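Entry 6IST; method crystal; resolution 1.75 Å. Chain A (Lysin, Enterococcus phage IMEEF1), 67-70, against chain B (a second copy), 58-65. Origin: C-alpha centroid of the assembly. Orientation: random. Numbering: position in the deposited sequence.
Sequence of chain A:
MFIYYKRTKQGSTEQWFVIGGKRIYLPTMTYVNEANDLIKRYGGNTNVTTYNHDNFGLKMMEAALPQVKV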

ATOM      1  N   GLN A  67      12.728  -6.885  18.104  1.00 25.16           N
ATOM      2  CA  GLN A  67      13.363  -8.221  18.251  1.00 28.10           C
ATOM      3  C   GLN A  67      12.663  -9.042  19.338  1.00 29.18           C
ATOM      4  O   GLN A  67      12.403  -8.531  20.394  1.00 28.52           O
ATOM      5  N   VAL A  68      12.436 -10.320  19.108  1.00 29.47           N
ATOM      6  CA  VAL A  68      12.032 -11.247  20.204  1.00 29.16           C
ATOM      7  C   VAL A  68      13.012 -12.389  20.208  1.00 29.76           C
ATOM      8  O   VAL A  68      13.578 -12.727  19.182  1.00 26.53           O
ATOM      9  N   LYS A  69      13.252 -12.937  21.383  1.00 36.64           N
ATOM     10  CA  LYS A  69      14.269 -13.967  21.592  1.00 44.30           C
ATOM     11  C   LYS A  69      13.561 -15.270  21.606  1.00 46.04           C
ATOM     12  O   LYS A  69      12.490 -15.366  22.189  1.00 46.63           O
ATOM     13  N   VAL A  70      14.139 -16.288  20.991  1.00 53.05           N
ATOM     14  CA  VAL A  70      13.491 -17.616  21.045  1.00 63.74           C
ATOM     15  C   VAL A  70      13.885 -18.438  22.289  1.00 66.88           C
ATOM     16  O   VAL A  70      14.857 -18.129  22.983  1.00 71.54           O
TER
ATOM     17  N   LEU B  58       7.467 -23.926  16.195  1.00 25.18           N
ATOM     18  CA  LEU B  58       6.381 -23.567  17.132  1.00 23.77           C
ATOM     19  C   LEU B  58       6.870 -22.579  18.164  1.00 23.01           C
ATOM     20  O   LEU B  58       6.177 -21.580  18.435  1.00 23.65           O
ATOM     21  N   LYS B  59       8.021 -22.869  18.768  1.00 24.92           N
ATOM     22  CA  LYS B  59       8.612 -21.900  19.706  1.00 27.15           C
ATOM     23  C   LYS B  59       8.825 -20.486  19.128  1.00 24.50           C
ATOM     24  O   LYS B  59       8.658 -19.515  19.833  1.00 25.44           O
ATOM     25  N   MET B  60       9.184 -20.365  17.851  1.00 23.93           N
ATOM     26  CA  MET B  60       9.356 -19.039  17.235  1.00 26.28           C
ATOM     27  C   MET B  60       7.995 -18.382  17.081  1.00 25.59           C
ATOM     28  O   MET B  60       7.852 -17.206  17.424  1.00 23.24           O
ATOM     29  N   MET B  61       6.982 -19.125  16.602  1.00 25.12           N
ATOM     30  CA  MET B  61       5.642 -18.567  16.505  1.00 25.38           C
ATOM     31  C   MET B  61       5.160 -18.096  17.875  1.00 25.26           C
ATOM     32  O   MET B  61       4.593 -17.009  17.983  1.00 27.48           O
ATOM     33  N   GLU B  62       5.433 -18.883  18.911  1.00 25.44           N
ATOM     34  CA  GLU B  62       4.892 -18.606  20.233  1.00 28.96           C
ATOM     35  C   GLU B  62       5.580 -17.399  20.831  1.00 28.67           C
ATOM     36  O   GLU B  62       4.939 -16.613  21.547  1.00 31.04           O
ATOM     37  N   ALA B  63       6.840 -17.218  20.499  1.00 26.19           N
ATOM     38  CA  ALA B  63       7.532 -15.971  20.904  1.00 27.32           C
ATOM     39  C   ALA B  63       7.095 -14.711  20.153  1.00 26.86           C
ATOM     40  O   ALA B  63       7.178 -13.598  20.666  1.00 28.28           O
ATOM     41  N   ALA B  64       6.773 -14.845  18.878  1.00 25.97           N
ATOM     42  CA  ALA B  64       6.523 -13.685  18.068  1.00 26.74           C
ATOM     43  C   ALA B  64       5.055 -13.267  18.155  1.00 28.96           C
ATOM     44  O   ALA B  64       4.761 -12.075  17.979  1.00 30.61           O
ATOM     45  N   LEU B  65       4.158 -14.220  18.425  1.00 25.91           N
ATOM     46  CA  LEU B  65       2.730 -13.978  18.400  1.00 26.24           C
ATOM     47  C   LEU B  65       2.166 -14.063  19.827  1.00 25.97           C
ATOM     48  O   LEU B  65       1.926 -15.148  20.306  1.00 27.19           O
TER

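No hydrogen bond joins these two stretches: the last residues of chain A lie along a helix of chain B and meet it mainly through apolar side-chain groups. The segment is extended, so its side chains alternate. A:Val68 and A:Val70 point toward the helix, while A:Lys69 between them points away.

Within the helix B:Ala63 N bonds to B:Lys59 O at 3.0 Å and B:Ala64 N to B:Met60 O at 3.0 Å; none of these bonds reaches chain A. A:Val68, in the m rotamer, meets the two alanines. Its CG2 lies 4.3 Å from B:Ala63 CB and 4.3 Å from B:Ala64 CB, and its CG1 comes 3.8 Å from B:Ala63 O. With only a methyl beyond CA, each alanine lets a branched valine settle close to the helix; CG2 of A:Val68 lies 4.1 Å from CA of B:Ala64. The methyl of B:Ala63 also faces the chain A backbone, its CB 3.8 Å from A:Lys69 O.

Two residues on, A:Val70 adopts chi1 p and places CG2 3.7 Å from CG of B:Met60. The CA-to-CB bond of B:Met60 points sideways to chain A, and its side chain is m, t, m; this flexible, unbranched chain offers a methylene to the valine. The same CG2 lies 4.0 Å from B:Lys59 CB. That lysine sets out toward chain A, but its end leads away, so its aliphatic base lines the contact while the charged amine stays clear. A:Val70 is exposed and poorly ordered, so its rotamer deserves caution.

The side-chain hydrogen bond within chain A runs between its two polar residues. A:Lys69, m at chi1 and chi2 and then extended, donates from NZ to OE1 of A:Gln67 at 2.8 Å. A:Gln67 itself, t at chi1 and chi2, is out of reach of the helix. B:Glu62 has its OE1 bonded elsewhere in the structure.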

ATOM      1  CB  GLN A  67      14.839  -8.100  18.663  1.00 27.88           C
ATOM      2  CG  GLN A  67      15.572  -9.427  18.726  1.00 29.46           C
ATOM      3  CD  GLN A  67      17.106  -9.334  18.957  1.00 28.96           C
ATOM      4  OE1 GLN A  67      17.801 -10.367  18.954  1.00 30.01           O
ATOM      5  NE2 GLN A  67      17.615  -8.125  19.158  1.00 31.04           N
ATOM      6  CB  VAL A  68      10.613 -11.795  20.087  1.00 32.88           C
ATOM      7  CG1 VAL A  68       9.574 -10.676  20.169  1.00 37.42           C
ATOM      8  CG2 VAL A  68      10.417 -12.592  18.832  1.00 33.56           C
ATOM      9  CB  LYS A  69      14.922 -13.785  22.960  1.00 48.63           C
ATOM     10  CG  LYS A  69      15.577 -12.435  23.156  1.00 52.34           C
ATOM     11  CD  LYS A  69      16.867 -12.347  22.384  1.00 52.11           C
ATOM     12  CE  LYS A  69      17.515 -10.994  22.625  1.00 56.44           C
ATOM     13  NZ  LYS A  69      18.599 -10.756  21.624  1.00 60.03           N
ATOM     14  CB  VAL A  70      13.719 -18.421  19.751  1.00 62.25           C
ATOM     15  CG1 VAL A  70      15.148 -18.978  19.686  1.00 62.62           C
ATOM     16  CG2 VAL A  70      12.639 -19.494  19.617  1.00 62.46           C
TER
ATOM     17  CB  LEU B  58       5.794 -24.802  17.813  1.00 26.36           C
ATOM     18  CG  LEU B  58       4.748 -24.566  18.906  1.00 26.94           C
ATOM     19  CD1 LEU B  58       3.497 -24.000  18.246  1.00 26.69           C
ATOM     20  CD2 LEU B  58       4.419 -25.854  19.705  1.00 27.82           C
ATOM     21  CB  LYS B  59       9.931 -22.396  20.281  1.00 30.63           C
ATOM     22  CG  LYS B  59       9.923 -23.767  20.914  1.00 34.80           C
ATOM     23  CD  LYS B  59       9.227 -23.778  22.259  1.00 38.57           C
ATOM     24  CE  LYS B  59       9.625 -25.039  23.036  1.00 40.25           C
ATOM     25  NZ  LYS B  59       8.868 -25.133  24.303  1.00 43.85           N
ATOM     26  CB  MET B  60      10.156 -19.109  15.899  1.00 24.73           C
ATOM     27  CG  MET B  60      11.655 -19.488  16.095  1.00 25.64           C
ATOM     28  SD  MET B  60      12.652 -19.356  14.584  1.00 23.95           S
ATOM     29  CE  MET B  60      12.142 -20.830  13.755  1.00 21.29           C
ATOM     30  CB  MET B  61       4.618 -19.575  15.895  1.00 25.90           C
ATOM     31  CG  MET B  61       4.793 -19.768  14.411  1.00 26.26           C
ATOM     32  SD  MET B  61       3.388 -20.621  13.570  1.00 24.31           S
ATOM     33  CE  MET B  61       3.570 -22.243  14.292  1.00 28.14           C
ATOM     34  CB  GLU B  62       5.018 -19.823  21.196  1.00 30.18           C
ATOM     35  CG  GLU B  62       3.894 -20.827  20.999  1.00 29.40           C
ATOM     36  CD  GLU B  62       4.057 -22.151  21.777  1.00 35.38           C
ATOM     37  OE1 GLU B  62       3.045 -22.863  21.942  1.00 31.60           O
ATOM     38  OE2 GLU B  62       5.198 -22.532  22.179  1.00 35.27           O
ATOM     39  CB  ALA B  63       9.030 -16.164  20.772  1.00 28.03           C
ATOM     40  CB  ALA B  64       6.910 -13.931  16.649  1.00 25.04           C
ATOM     41  CB  LEU B  65       2.056 -15.025  17.493  1.00 28.21           C
ATOM     42  CG  LEU B  65       2.671 -15.120  16.109  1.00 30.13           C
ATOM     43  CD1 LEU B  65       2.145 -16.382  15.434  1.00 32.15           C
ATOM     44  CD2 LEU B  65       2.378 -13.889  15.280  1.00 34.18           C
TER